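Local atomic coordinates of site-specific recombinase, resolvase family protein (PDB entry 3GUV), a protein that probably catalyses site-specific DNA recombination, cutting and rejoining DNA strands as a member of the resolvase family of recombinases. Residues A[6-11]-A[44-49]; A[12-17]-A[84-89]; A[28-33]-A[80-85]. All coordinates share one frame; numbering follows the deposited sequence.

Interaction 1 (A[6-11]-A[44-49]); sequences KVYLYT and GEYEDA
Y8 and Y46 both hold CG anti to the carbonyl carbon, beside the backbone N (chi1 -73° and -61°), and their rings meet on one face of the sheet as a T-shaped pair. The planes stand 75° apart. Y46 supplies the edge: its CE2 sits over the centre of the Y8 ring, 3.8 Å from Y8 CG, and Y46 OH continues across the same face to 3.6 Å from Y8 CZ. Both hydroxyls are bonded outside the pair, Y8 OH to D74 and Y46 OH to D68 of helix 60-70. G44 CA, with no side chain, comes within 3.6 Å of Y8 CD1.

The backbones beneath form neighbouring parallel strands of the central sheet of an α/β domain, joined through helix 24-37 in a β-α-β crossover. L9 straddles the first step: L9 N donates to G44 O, and Y46 N donates to L9 O at 2.9 Å. T11 repeats the pattern, with T11 N bonded to Y46 O and D48 N bonded to T11 O at 3.0 Å.

On the opposite face, T11 OG1 donates to the anti lone pair of E47 OE2 at 2.7 Å, and a water bridges T11 OG1 and Y46 O. K28 forms a salt bridge with the same E47 oxygen. Back on the tyrosine face, Y10 CD1 packs on Y46 CB at 4.0 Å, while D48 OD2 lies at the edge of the Y10 ring. The modelled 2.3 Å from Y10 OH to D48 OD2 is very short, so its exact length is doubtful; F62 N also donates to this carboxylate oxygen.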
ATOM      1  N   LYS A   6      12.246 -22.004 -12.141  1.00 26.66           N
ATOM      2  CA  LYS A   6      10.864 -22.337 -12.520  1.00 25.31           C
ATOM      3  C   LYS A   6       9.832 -21.313 -11.989  1.00 24.10           C
ATOM      4  O   LYS A   6       9.871 -20.912 -10.796  1.00 22.89           O
ATOM      5  CB  LYS A   6      10.494 -23.732 -12.028  1.00 25.16           C
ATOM      6  CG  LYS A   6      11.207 -24.821 -12.855  1.00 28.70           C
ATOM      7  CD  LYS A   6      11.067 -26.208 -12.235  1.00 32.30           C
ATOM      8  CE  LYS A   6      12.395 -26.911 -12.215  1.00 34.11           C
ATOM      9  NZ  LYS A   6      13.033 -26.957 -13.562  1.00 35.90           N
ATOM     10  N   VAL A   7       8.886 -20.963 -12.857  1.00 21.19           N
ATOM     11  CA  VAL A   7       7.863 -20.003 -12.519  1.00 20.75           C
ATOM     12  C   VAL A   7       6.452 -20.454 -12.998  1.00 21.05           C
ATOM     13  O   VAL A   7       6.284 -21.305 -13.936  1.00 19.00           O
ATOM     14  CB  VAL A   7       8.247 -18.590 -13.117  1.00 20.99           C
ATOM     15  CG1 VAL A   7       9.762 -18.226 -12.871  1.00 18.47           C
ATOM     16  CG2 VAL A   7       7.977 -18.524 -14.597  1.00 20.16           C
ATOM     17  N   TYR A   8       5.452 -19.918 -12.305  1.00 20.91           N
ATOM     18  CA  TYR A   8       4.049 -19.944 -12.727  1.00 21.32           C
ATOM     19  C   TYR A   8       3.701 -18.565 -13.258  1.00 22.15           C
ATOM     20  O   TYR A   8       4.215 -17.554 -12.723  1.00 22.88           O
ATOM     21  CB  TYR A   8       3.127 -20.204 -11.525  1.00 21.50           C
ATOM     22  CG  TYR A   8       3.088 -21.612 -10.936  1.00 22.37           C
ATOM     23  CD1 TYR A   8       3.298 -22.758 -11.727  1.00 23.20           C
ATOM     24  CD2 TYR A   8       2.743 -21.798  -9.605  1.00 24.78           C
ATOM     25  CE1 TYR A   8       3.227 -24.013 -11.176  1.00 24.80           C
ATOM     26  CE2 TYR A   8       2.651 -23.049  -9.039  1.00 25.79           C
ATOM     27  CZ  TYR A   8       2.893 -24.165  -9.829  1.00 27.38           C
ATOM     28  OH  TYR A   8       2.804 -25.418  -9.265  1.00 28.68           O
ATOM     29  N   LEU A   9       2.838 -18.500 -14.273  1.00 21.85           N
ATOM     30  CA  LEU A   9       2.226 -17.245 -14.728  1.00 22.14           C
ATOM     31  C   LEU A   9       0.832 -17.138 -14.140  1.00 22.14           C
ATOM     32  O   LEU A   9       0.112 -18.116 -14.162  1.00 22.72           O
ATOM     33  CB  LEU A   9       2.114 -17.220 -16.250  1.00 21.47           C
ATOM     34  CG  LEU A   9       3.197 -16.470 -16.995  1.00 23.30           C
ATOM     35  CD1 LEU A   9       4.563 -16.847 -16.522  1.00 20.31           C
ATOM     36  CD2 LEU A   9       2.980 -16.609 -18.532  1.00 19.50           C
ATOM     37  N   TYR A  10       0.448 -15.975 -13.620  1.00 21.48           N
ATOM     38  CA  TYR A  10      -0.934 -15.747 -13.161  1.00 21.92           C
ATOM     39  C   TYR A  10      -1.524 -14.514 -13.810  1.00 21.96           C
ATOM     40  O   TYR A  10      -0.933 -13.446 -13.749  1.00 22.88           O
ATOM     41  CB  TYR A  10      -1.013 -15.550 -11.651  1.00 22.23           C
ATOM     42  CG  TYR A  10      -2.443 -15.304 -11.243  1.00 23.31           C
ATOM     43  CD1 TYR A  10      -3.374 -16.348 -11.255  1.00 22.20           C
ATOM     44  CD2 TYR A  10      -2.899 -14.001 -10.909  1.00 22.66           C
ATOM     45  CE1 TYR A  10      -4.701 -16.126 -10.904  1.00 23.87           C
ATOM     46  CE2 TYR A  10      -4.227 -13.765 -10.589  1.00 22.89           C
ATOM     47  CZ  TYR A  10      -5.118 -14.810 -10.577  1.00 24.12           C
ATOM     48  OH  TYR A  10      -6.435 -14.587 -10.277  1.00 25.85           O
ATOM     49  N   THR A  11      -2.694 -14.650 -14.415  1.00 22.75           N
ATOM     50  CA  THR A  11      -3.370 -13.512 -15.036  1.00 22.86           C
ATOM     51  C   THR A  11      -4.844 -13.499 -14.620  1.00 22.24           C
ATOM     52  O   THR A  11      -5.395 -14.522 -14.250  1.00 21.88           O
ATOM     53  CB  THR A  11      -3.253 -13.529 -16.606  1.00 22.75           C
ATOM     54  OG1 THR A  11      -3.795 -14.745 -17.130  1.00 25.27           O
ATOM     55  CG2 THR A  11      -1.805 -13.382 -17.078  1.00 23.66           C
ATOM     56  N   GLY A  44       3.606 -23.673 -15.292  1.00 24.02           N
ATOM     57  CA  GLY A  44       2.171 -23.570 -15.031  1.00 24.04           C
ATOM     58  C   GLY A  44       1.613 -22.193 -15.351  1.00 23.73           C
ATOM     59  O   GLY A  44       2.270 -21.203 -15.135  1.00 23.33           O
ATOM     60  N   GLU A  45       0.415 -22.147 -15.888  1.00 23.67           N
ATOM     61  CA  GLU A  45      -0.244 -20.901 -16.205  1.00 25.32           C
ATOM     62  C   GLU A  45      -1.639 -20.993 -15.645  1.00 25.52           C
ATOM     63  O   GLU A  45      -2.331 -21.992 -15.896  1.00 25.03           O
ATOM     64  CB  GLU A  45      -0.293 -20.671 -17.709  1.00 25.65           C
ATOM     65  CG  GLU A  45       1.107 -20.635 -18.355  1.00 29.34           C
ATOM     66  CD  GLU A  45       1.061 -20.552 -19.861  1.00 33.57           C
ATOM     67  OE1 GLU A  45       0.509 -19.554 -20.378  1.00 37.75           O
ATOM     68  OE2 GLU A  45       1.585 -21.478 -20.541  1.00 38.06           O
ATOM     69  N   TYR A  46      -2.028 -19.987 -14.856  1.00 24.41           N
ATOM     70  CA  TYR A  46      -3.323 -19.935 -14.198  1.00 24.82           C
ATOM     71  C   TYR A  46      -4.012 -18.584 -14.524  1.00 25.41           C
ATOM     72  O   TYR A  46      -3.367 -17.557 -14.598  1.00 24.42           O
ATOM     73  CB  TYR A  46      -3.153 -20.043 -12.696  1.00 25.11           C
ATOM     74  CG  TYR A  46      -2.506 -21.314 -12.183  1.00 24.42           C
ATOM     75  CD1 TYR A  46      -3.266 -22.362 -11.693  1.00 25.28           C
ATOM     76  CD2 TYR A  46      -1.125 -21.429 -12.142  1.00 24.60           C
ATOM     77  CE1 TYR A  46      -2.636 -23.539 -11.190  1.00 28.60           C
ATOM     78  CE2 TYR A  46      -0.498 -22.568 -11.682  1.00 27.50           C
ATOM     79  CZ  TYR A  46      -1.253 -23.615 -11.188  1.00 27.81           C
ATOM     80  OH  TYR A  46      -0.604 -24.701 -10.702  1.00 32.44           O
ATOM     81  N   GLU A  47      -5.313 -18.617 -14.743  1.00 26.34           N
ATOM     82  CA  GLU A  47      -6.045 -17.463 -15.268  1.00 27.09           C
ATOM     83  C   GLU A  47      -7.465 -17.417 -14.729  1.00 26.74           C
ATOM     84  O   GLU A  47      -8.205 -18.369 -14.892  1.00 25.28           O
ATOM     85  CB  GLU A  47      -6.104 -17.518 -16.792  1.00 27.73           C
ATOM     86  CG  GLU A  47      -6.612 -16.241 -17.415  1.00 30.56           C
ATOM     87  CD  GLU A  47      -6.313 -16.126 -18.910  1.00 35.95           C
ATOM     88  OE1 GLU A  47      -7.117 -16.675 -19.700  1.00 40.70           O
ATOM     89  OE2 GLU A  47      -5.304 -15.465 -19.303  1.00 41.77           O
ATOM     90  N   ASP A  48      -7.823 -16.308 -14.069  1.00 27.02           N
ATOM     91  CA  ASP A  48      -9.227 -16.022 -13.717  1.00 27.41           C
ATOM     92  C   ASP A  48      -9.779 -15.012 -14.757  1.00 28.74           C
ATOM     93  O   ASP A  48      -9.650 -13.795 -14.573  1.00 27.82           O
ATOM     94  CB  ASP A  48      -9.272 -15.439 -12.314  1.00 26.58           C
ATOM     95  CG  ASP A  48      -8.972 -16.473 -11.242  1.00 27.90           C
ATOM     96  OD1 ASP A  48      -9.726 -17.465 -11.201  1.00 27.27           O
ATOM     97  OD2 ASP A  48      -8.007 -16.288 -10.447  1.00 26.57           O
ATOM     98  N   ALA A  49     -10.326 -15.499 -15.863  1.00 31.10           N
ATOM     99  CA  ALA A  49     -10.469 -14.647 -17.073  1.00 33.80           C
ATOM    100  C   ALA A  49     -11.792 -13.915 -17.149  1.00 36.22           C
ATOM    101  O   ALA A  49     -11.985 -13.082 -18.042  1.00 37.61           O
ATOM    102  CB  ALA A  49     -10.208 -15.430 -18.367  1.00 33.57           C
TER
HETATM  103  O   HOH W   1      -1.610 -16.956 -17.036  1.00 32.67           O

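Interaction 2 (A[12-17]-A[84-89])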
ATOM      1  N   ARG A  12      -5.474 -12.331 -14.715  1.00 22.15           N
ATOM      2  CA  ARG A  12      -6.918 -12.172 -14.379  1.00 22.06           C
ATOM      3  C   ARG A  12      -7.479 -10.875 -14.951  1.00 22.33           C
ATOM      4  O   ARG A  12      -6.735 -10.030 -15.418  1.00 23.92           O
ATOM      5  CB  ARG A  12      -7.154 -12.219 -12.856  1.00 21.80           C
ATOM      6  CG  ARG A  12      -6.369 -11.086 -12.102  1.00 22.22           C
ATOM      7  CD  ARG A  12      -6.719 -10.963 -10.637  1.00 24.39           C
ATOM      8  NE  ARG A  12      -8.126 -10.624 -10.487  1.00 27.02           N
ATOM      9  CZ  ARG A  12      -9.090 -11.434 -10.050  1.00 32.35           C
ATOM     10  NH1 ARG A  12     -10.346 -10.979  -9.985  1.00 32.95           N
ATOM     11  NH2 ARG A  12      -8.842 -12.693  -9.682  1.00 34.57           N
ATOM     12  N   VAL A  13      -8.791 -10.736 -14.934  1.00 23.69           N
ATOM     13  CA  VAL A  13      -9.477  -9.456 -15.133  1.00 25.25           C
ATOM     14  C   VAL A  13     -10.039  -9.083 -13.755  1.00 26.77           C
ATOM     15  O   VAL A  13     -10.166  -9.945 -12.896  1.00 27.23           O
ATOM     16  CB  VAL A  13     -10.642  -9.553 -16.124  1.00 25.26           C
ATOM     17  CG1 VAL A  13     -10.144 -10.085 -17.489  1.00 25.78           C
ATOM     18  CG2 VAL A  13     -11.734 -10.461 -15.577  1.00 23.51           C
ATOM     19  N   SER A  14     -10.340  -7.802 -13.559  1.00 27.68           N
ATOM     20  CA  SER A  14     -10.998  -7.298 -12.362  1.00 28.48           C
ATOM     21  C   SER A  14     -12.495  -7.440 -12.456  1.00 28.30           C
ATOM     22  O   SER A  14     -13.134  -7.754 -11.462  1.00 28.19           O
ATOM     23  CB  SER A  14     -10.726  -5.803 -12.177  1.00 28.92           C
ATOM     24  OG  SER A  14      -9.343  -5.532 -12.220  1.00 32.64           O
ATOM     25  N   THR A  15     -13.050  -7.125 -13.627  1.00 28.57           N
ATOM     26  CA  THR A  15     -14.515  -7.156 -13.832  1.00 29.04           C
ATOM     27  C   THR A  15     -14.862  -8.396 -14.615  1.00 28.68           C
ATOM     28  O   THR A  15     -14.900  -9.453 -14.018  1.00 29.14           O
ATOM     29  CB  THR A  15     -15.107  -5.878 -14.535  1.00 28.80           C
ATOM     30  OG1 THR A  15     -14.425  -5.619 -15.768  1.00 29.13           O
ATOM     31  CG2 THR A  15     -14.999  -4.694 -13.634  1.00 30.09           C
ATOM     32  N   SER A  16     -15.079  -8.265 -15.931  1.00 28.38           N
ATOM     33  CA  SER A  16     -15.380  -9.403 -16.830  1.00 28.03           C
ATOM     34  C   SER A  16     -14.515  -9.428 -18.101  1.00 27.40           C
ATOM     35  O   SER A  16     -13.918  -8.409 -18.479  1.00 27.37           O
ATOM     36  CB  SER A  16     -16.886  -9.441 -17.196  1.00 28.28           C
ATOM     37  OG  SER A  16     -17.359  -8.183 -17.641  1.00 28.66           O
ATOM     38  N   ILE A  17     -14.461 -10.596 -18.754  1.00 26.87           N
ATOM     39  CA  ILE A  17     -13.748 -10.788 -20.035  1.00 26.94           C
ATOM     40  C   ILE A  17     -14.293  -9.932 -21.193  1.00 26.84           C
ATOM     41  O   ILE A  17     -13.525  -9.504 -22.084  1.00 24.67           O
ATOM     42  CB  ILE A  17     -13.734 -12.293 -20.494  1.00 26.97           C
ATOM     43  CG1 ILE A  17     -12.623 -12.522 -21.543  1.00 28.52           C
ATOM     44  CG2 ILE A  17     -15.075 -12.692 -21.009  1.00 26.27           C
ATOM     45  CD1 ILE A  17     -12.183 -14.012 -21.765  1.00 29.16           C
ATOM     46  N   LEU A  84       0.438  -5.627  -9.530  1.00 30.67           N
ATOM     47  CA  LEU A  84      -0.255  -5.960  -8.262  1.00 32.01           C
ATOM     48  C   LEU A  84      -1.781  -5.892  -8.314  1.00 33.65           C
ATOM     49  O   LEU A  84      -2.475  -6.736  -7.725  1.00 33.22           O
ATOM     50  CB  LEU A  84       0.208  -5.056  -7.094  1.00 31.65           C
ATOM     51  CG  LEU A  84       1.530  -5.368  -6.416  1.00 31.39           C
ATOM     52  CD1 LEU A  84       1.815  -4.423  -5.187  1.00 27.76           C
ATOM     53  CD2 LEU A  84       1.533  -6.842  -5.983  1.00 30.01           C
ATOM     54  N   SER A  85      -2.314  -4.865  -8.973  1.00 35.68           N
ATOM     55  CA  SER A  85      -3.751  -4.776  -9.176  1.00 37.22           C
ATOM     56  C   SER A  85      -4.301  -5.883 -10.092  1.00 38.76           C
ATOM     57  O   SER A  85      -5.482  -5.880 -10.390  1.00 39.49           O
ATOM     58  CB  SER A  85      -4.100  -3.438  -9.789  1.00 36.85           C
ATOM     59  OG  SER A  85      -3.412  -3.300 -11.012  1.00 39.85           O
ATOM     60  N   ARG A  86      -3.447  -6.774 -10.589  1.00 39.76           N
ATOM     61  CA  ARG A  86      -3.911  -7.931 -11.360  1.00 40.35           C
ATOM     62  C   ARG A  86      -3.429  -9.167 -10.618  1.00 40.80           C
ATOM     63  O   ARG A  86      -2.867 -10.114 -11.210  1.00 39.99           O
ATOM     64  CB  ARG A  86      -3.397  -7.871 -12.795  1.00 40.43           C
ATOM     65  CG  ARG A  86      -4.068  -6.801 -13.635  1.00 40.54           C
ATOM     66  CD  ARG A  86      -5.552  -7.116 -13.787  1.00 42.08           C
ATOM     67  NE  ARG A  86      -6.208  -6.209 -14.705  1.00 42.74           N
ATOM     68  CZ  ARG A  86      -6.530  -4.949 -14.427  1.00 44.84           C
ATOM     69  NH1 ARG A  86      -6.230  -4.397 -13.258  1.00 45.91           N
ATOM     70  NH2 ARG A  86      -7.137  -4.217 -15.338  1.00 46.35           N
ATOM     71  N   PHE A  87      -3.700  -9.127  -9.302  1.00 40.95           N
ATOM     72  CA  PHE A  87      -3.185 -10.086  -8.353  1.00 40.66           C
ATOM     73  C   PHE A  87      -3.929  -9.990  -7.022  1.00 39.90           C
ATOM     74  O   PHE A  87      -4.375 -10.995  -6.508  1.00 39.98           O
ATOM     75  CB  PHE A  87      -1.680  -9.869  -8.187  1.00 40.44           C
ATOM     76  CG  PHE A  87      -1.068 -10.678  -7.093  1.00 41.93           C
ATOM     77  CD1 PHE A  87      -0.999 -12.061  -7.188  1.00 43.91           C
ATOM     78  CD2 PHE A  87      -0.539 -10.063  -5.984  1.00 44.79           C
ATOM     79  CE1 PHE A  87      -0.424 -12.824  -6.190  1.00 44.59           C
ATOM     80  CE2 PHE A  87       0.028 -10.817  -4.963  1.00 46.60           C
ATOM     81  CZ  PHE A  87       0.088 -12.214  -5.074  1.00 45.46           C
ATOM     82  N   ALA A  88      -4.034  -8.789  -6.449  1.00 39.56           N
ATOM     83  CA  ALA A  88      -4.662  -8.595  -5.124  1.00 38.14           C
ATOM     84  C   ALA A  88      -5.733  -7.512  -5.182  1.00 36.80           C
ATOM     85  O   ALA A  88      -5.791  -6.725  -6.126  1.00 37.27           O
ATOM     86  CB  ALA A  88      -3.603  -8.241  -4.091  1.00 38.48           C
ATOM     87  N   ARG A  89      -6.574  -7.479  -4.156  1.00 35.46           N
ATOM     88  CA  ARG A  89      -7.734  -6.603  -4.102  1.00 34.40           C
ATOM     89  C   ARG A  89      -7.511  -5.349  -3.187  1.00 32.88           C
ATOM     90  O   ARG A  89      -8.221  -4.351  -3.258  1.00 31.97           O
ATOM     91  CB  ARG A  89      -8.923  -7.452  -3.630  1.00 34.98           C
TER
HETATM   92  O   HOH W   2      -6.533  -7.662 -16.778  1.00 42.88           O
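R12 and R86 bring together two loops at the C-terminal ends of neighbouring parallel strands, 6-12 and 78-81, the usual place for an active site in an α/β sheet. The R12-V13-S14 sequence matches the Arg-Val-Ser signature of the resolvase family, so this is probably the active-site region.

The close part sets methylenes on backbone. R12 CG stands between the backbone N and the carbonyl carbon (chi1 60°) and lies against the R86 peptide, 3.7 Å from R86 O. The next carbon, R12 CD, lies against the middle of the same peptide bond, 3.7 Å from R86 C and 3.8 Å from F87 N. Beyond CD the chain bends (chi3 -62°), and the R12 guanidinium leaves the contact: NH2 bonds to G58 O and Y10 OH, and NH1 to E57 O. In return R86 CD touches the carbonyl of R12, 3.5 Å from R12 O, so each arginine lays a methylene on the other's backbone.

Farther along the R86 side chain the fit is looser and polar. S14 OG lies over one face of the R86 guanidinium, offset toward its rim and 3.5 Å from R86 NH1, at an angle too poor for a hydrogen bond. R86 NH1 makes a weak bond to S85 O within its own loop. The stronger hold comes from a salt bridge between R86 NH1 and E138 of the second subunit, to which S14 OG is also weakly bonded, so both residues sit at the dimer interface.

At the edge of the R86 guanidinium, near its plane, a water links the two loops: it accepts from R86 NE at 2.6 Å and donates to R12 O at 2.7 Å.

Interaction 3 (A[28-33]-A[80-85]); sequences KSRMKA and LVFKLS
Helix 24-37 packs on the central sheet here, with M31 and R30 meeting L80 and F82 at the C-terminal end of strand 78-81. M31 is the main link. Its CG is anti to the carbonyl carbon, beside the backbone N, and the chain runs on extended to SD before chi3, at 70°, folds CE round onto the strand. M31 CE comes to rest 3.3 Å from L80 O and 4.3 Å from L80 CB, touching both backbone and side chain. M31 SD lies alongside the start of F82, 3.9 Å from F82 N and 4.1 Å from F82 CB. The thioether therefore follows the chain from L80 to F82, where strand gives way to loop.

The layered arrangement is that of an α/β fold: this helix connects the parallel strands 6-12 and 41-48 and covers the face of the sheet that carries L9, T11 and L80. M31 spans two strands, its sulphur packing on T11 while its methyl reaches L80. F34, one turn along the helix, adds a second apolar contact to L80.

Toward the outside, R30 meets the rim of the F82 ring. The guanidinium and ring planes are 78° apart, and F82 CE1 stands over the centre of the guanidinium. The closest approach is between R30 NH2 and F82 CZ, at 3.6 Å. Since NH2 lies at the edge of the phenyl ring, near its plane, the charged group does not stack on the aromatic face. R30 NH2 also has a long, weak ion pair with E112, and the F82 side chain also touches E112 and Q27, the latter on the same helix as M31.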
ATOM      1  N   LYS A  28      -0.340 -11.425 -21.257  1.00 27.49           N
ATOM      2  CA  LYS A  28       0.278 -12.746 -21.306  1.00 27.78           C
ATOM      3  C   LYS A  28       1.522 -12.772 -22.175  1.00 26.41           C
ATOM      4  O   LYS A  28       2.507 -13.335 -21.761  1.00 25.25           O
ATOM      5  CB  LYS A  28      -0.709 -13.844 -21.745  1.00 27.41           C
ATOM      6  CG  LYS A  28      -1.581 -14.300 -20.604  1.00 31.18           C
ATOM      7  CD  LYS A  28      -2.532 -15.458 -20.992  1.00 33.80           C
ATOM      8  CE  LYS A  28      -3.569 -15.004 -21.979  1.00 36.52           C
ATOM      9  NZ  LYS A  28      -4.774 -15.906 -21.940  1.00 39.11           N
ATOM     10  N   SER A  29       1.441 -12.209 -23.381  1.00 26.61           N
ATOM     11  CA  SER A  29       2.600 -12.099 -24.319  1.00 26.90           C
ATOM     12  C   SER A  29       3.792 -11.399 -23.721  1.00 26.60           C
ATOM     13  O   SER A  29       4.934 -11.861 -23.862  1.00 26.48           O
ATOM     14  CB  SER A  29       2.214 -11.367 -25.605  1.00 26.98           C
ATOM     15  OG  SER A  29       1.085 -11.999 -26.166  1.00 28.17           O
ATOM     16  N   ARG A  30       3.500 -10.296 -23.034  1.00 26.03           N
ATOM     17  CA  ARG A  30       4.473  -9.577 -22.290  1.00 26.27           C
ATOM     18  C   ARG A  30       5.127 -10.428 -21.212  1.00 24.31           C
ATOM     19  O   ARG A  30       6.355 -10.419 -21.042  1.00 23.30           O
ATOM     20  CB  ARG A  30       3.829  -8.368 -21.619  1.00 27.44           C
ATOM     21  CG  ARG A  30       4.893  -7.430 -21.050  1.00 33.98           C
ATOM     22  CD  ARG A  30       5.174  -6.303 -21.982  1.00 40.38           C
ATOM     23  NE  ARG A  30       4.247  -5.191 -21.747  1.00 45.69           N
ATOM     24  CZ  ARG A  30       4.402  -4.247 -20.808  1.00 50.62           C
ATOM     25  NH1 ARG A  30       5.446  -4.249 -19.958  1.00 52.49           N
ATOM     26  NH2 ARG A  30       3.484  -3.289 -20.704  1.00 51.21           N
ATOM     27  N   MET A  31       4.306 -11.125 -20.448  1.00 22.32           N
ATOM     28  CA  MET A  31       4.823 -11.965 -19.405  1.00 22.06           C
ATOM     29  C   MET A  31       5.664 -13.125 -19.980  1.00 22.24           C
ATOM     30  O   MET A  31       6.746 -13.421 -19.459  1.00 21.02           O
ATOM     31  CB  MET A  31       3.689 -12.446 -18.509  1.00 22.18           C
ATOM     32  CG  MET A  31       2.929 -11.262 -17.801  1.00 21.66           C
ATOM     33  SD  MET A  31       1.281 -11.688 -17.242  1.00 15.49           S
ATOM     34  CE  MET A  31       1.876 -12.763 -15.931  1.00 14.82           C
ATOM     35  N   LYS A  32       5.226 -13.725 -21.091  1.00 22.60           N
ATOM     36  CA  LYS A  32       6.017 -14.791 -21.712  1.00 23.23           C
ATOM     37  C   LYS A  32       7.350 -14.249 -22.227  1.00 24.80           C
ATOM     38  O   LYS A  32       8.387 -14.899 -22.008  1.00 24.83           O
ATOM     39  CB  LYS A  32       5.227 -15.538 -22.808  1.00 23.40           C
ATOM     40  CG  LYS A  32       4.218 -16.507 -22.206  1.00 24.90           C
ATOM     41  CD  LYS A  32       3.140 -16.956 -23.209  1.00 29.35           C
ATOM     42  CE  LYS A  32       1.977 -17.592 -22.481  1.00 32.08           C
ATOM     43  NZ  LYS A  32       1.457 -18.729 -23.282  1.00 36.63           N
ATOM     44  N   ALA A  33       7.342 -13.054 -22.858  1.00 26.09           N
ATOM     45  CA  ALA A  33       8.598 -12.408 -23.326  1.00 27.00           C
ATOM     46  C   ALA A  33       9.579 -12.234 -22.176  1.00 27.37           C
ATOM     47  O   ALA A  33      10.748 -12.619 -22.302  1.00 28.30           O
ATOM     48  CB  ALA A  33       8.345 -11.059 -24.036  1.00 26.96           C
ATOM     49  N   LEU A  80       4.786 -14.930 -11.558  1.00 24.69           N
ATOM     50  CA  LEU A  80       4.762 -13.711 -12.327  1.00 24.84           C
ATOM     51  C   LEU A  80       3.314 -13.263 -12.495  1.00 24.60           C
ATOM     52  O   LEU A  80       2.474 -14.035 -12.949  1.00 24.45           O
ATOM     53  CB  LEU A  80       5.389 -13.919 -13.710  1.00 25.50           C
ATOM     54  CG  LEU A  80       6.915 -14.011 -13.884  1.00 26.53           C
ATOM     55  CD1 LEU A  80       7.640 -14.992 -12.967  1.00 23.65           C
ATOM     56  CD2 LEU A  80       7.157 -14.364 -15.379  1.00 28.21           C
ATOM     57  N   VAL A  81       3.052 -12.016 -12.106  1.00 23.90           N
ATOM     58  CA  VAL A  81       1.821 -11.262 -12.405  1.00 22.26           C
ATOM     59  C   VAL A  81       2.162 -10.055 -13.300  1.00 23.18           C
ATOM     60  O   VAL A  81       3.360  -9.671 -13.446  1.00 22.15           O
ATOM     61  CB  VAL A  81       1.110 -10.839 -11.115  1.00 22.35           C
ATOM     62  CG1 VAL A  81       0.828 -12.061 -10.270  1.00 22.50           C
ATOM     63  CG2 VAL A  81       1.938  -9.826 -10.311  1.00 20.81           C
ATOM     64  N   PHE A  82       1.149  -9.497 -13.989  1.00 23.60           N
ATOM     65  CA  PHE A  82       1.383  -8.318 -14.828  1.00 24.85           C
ATOM     66  C   PHE A  82       1.682  -7.094 -13.941  1.00 25.59           C
ATOM     67  O   PHE A  82       2.697  -6.415 -14.108  1.00 26.01           O
ATOM     68  CB  PHE A  82       0.178  -8.047 -15.766  1.00 25.72           C
ATOM     69  CG  PHE A  82       0.448  -6.953 -16.788  1.00 24.11           C
ATOM     70  CD1 PHE A  82       1.382  -7.151 -17.788  1.00 23.08           C
ATOM     71  CD2 PHE A  82      -0.206  -5.734 -16.712  1.00 26.03           C
ATOM     72  CE1 PHE A  82       1.647  -6.190 -18.719  1.00 24.62           C
ATOM     73  CE2 PHE A  82       0.057  -4.728 -17.644  1.00 27.48           C
ATOM     74  CZ  PHE A  82       0.978  -4.964 -18.659  1.00 27.98           C
ATOM     75  N   LYS A  83       0.828  -6.878 -12.957  1.00 27.28           N
ATOM     76  CA  LYS A  83       1.022  -5.874 -11.904  1.00 28.94           C
ATOM     77  C   LYS A  83       0.175  -6.252 -10.674  1.00 29.77           C
ATOM     78  O   LYS A  83      -0.701  -7.131 -10.767  1.00 30.12           O
ATOM     79  CB  LYS A  83       0.645  -4.501 -12.451  1.00 29.80           C
ATOM     80  CG  LYS A  83      -0.733  -4.449 -12.965  1.00 32.01           C
ATOM     81  CD  LYS A  83      -0.995  -3.188 -13.761  1.00 36.03           C
ATOM     82  CE  LYS A  83      -2.388  -3.339 -14.381  1.00 38.70           C
ATOM     83  NZ  LYS A  83      -2.942  -2.071 -14.940  1.00 42.63           N
ATOM     84  N   LEU A  84       0.438  -5.627  -9.530  1.00 30.67           N
ATOM     85  CA  LEU A  84      -0.255  -5.960  -8.262  1.00 32.01           C
ATOM     86  C   LEU A  84      -1.781  -5.892  -8.314  1.00 33.65           C
ATOM     87  O   LEU A  84      -2.475  -6.736  -7.725  1.00 33.22           O
ATOM     88  CB  LEU A  84       0.208  -5.056  -7.094  1.00 31.65           C
ATOM     89  CG  LEU A  84       1.530  -5.368  -6.416  1.00 31.39           C
ATOM     90  CD1 LEU A  84       1.815  -4.423  -5.187  1.00 27.76           C
ATOM     91  CD2 LEU A  84       1.533  -6.842  -5.983  1.00 30.01           C
ATOM     92  N   SER A  85      -2.314  -4.865  -8.973  1.00 35.68           N
ATOM     93  CA  SER A  85      -3.751  -4.776  -9.176  1.00 37.22           C
ATOM     94  C   SER A  85      -4.301  -5.883 -10.092  1.00 38.76           C
ATOM     95  O   SER A  85      -5.482  -5.880 -10.390  1.00 39.49           O
ATOM     96  CB  SER A  85      -4.100  -3.438  -9.789  1.00 36.85           C
ATOM     97  OG  SER A  85      -3.412  -3.300 -11.012  1.00 39.85           O
TER

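In the fold
All three interactions lie in one α/β domain. Along the chain their segments interleave: 6-11 and 12-17 first, then 28-33, 44-49, and 80-85 running into 84-89. Interaction 1 joins strands 6-12 and 41-48; interaction 3, about 9 Å away between centres, sets helix 24-37, which links those strands, against neighbouring strand 78-81. A probable hydrogen bond from Y10 N to L80 O joins the two. Interaction 2, about 13 Å from interaction 1 and 12 Å from interaction 3, shares L84 and S85 with the latter. D48 O probably accepts from V13 N, tying it to interaction 1. The probable active-site loops of interaction 2 emerge from strands of the same sheet and also meet the second subunit.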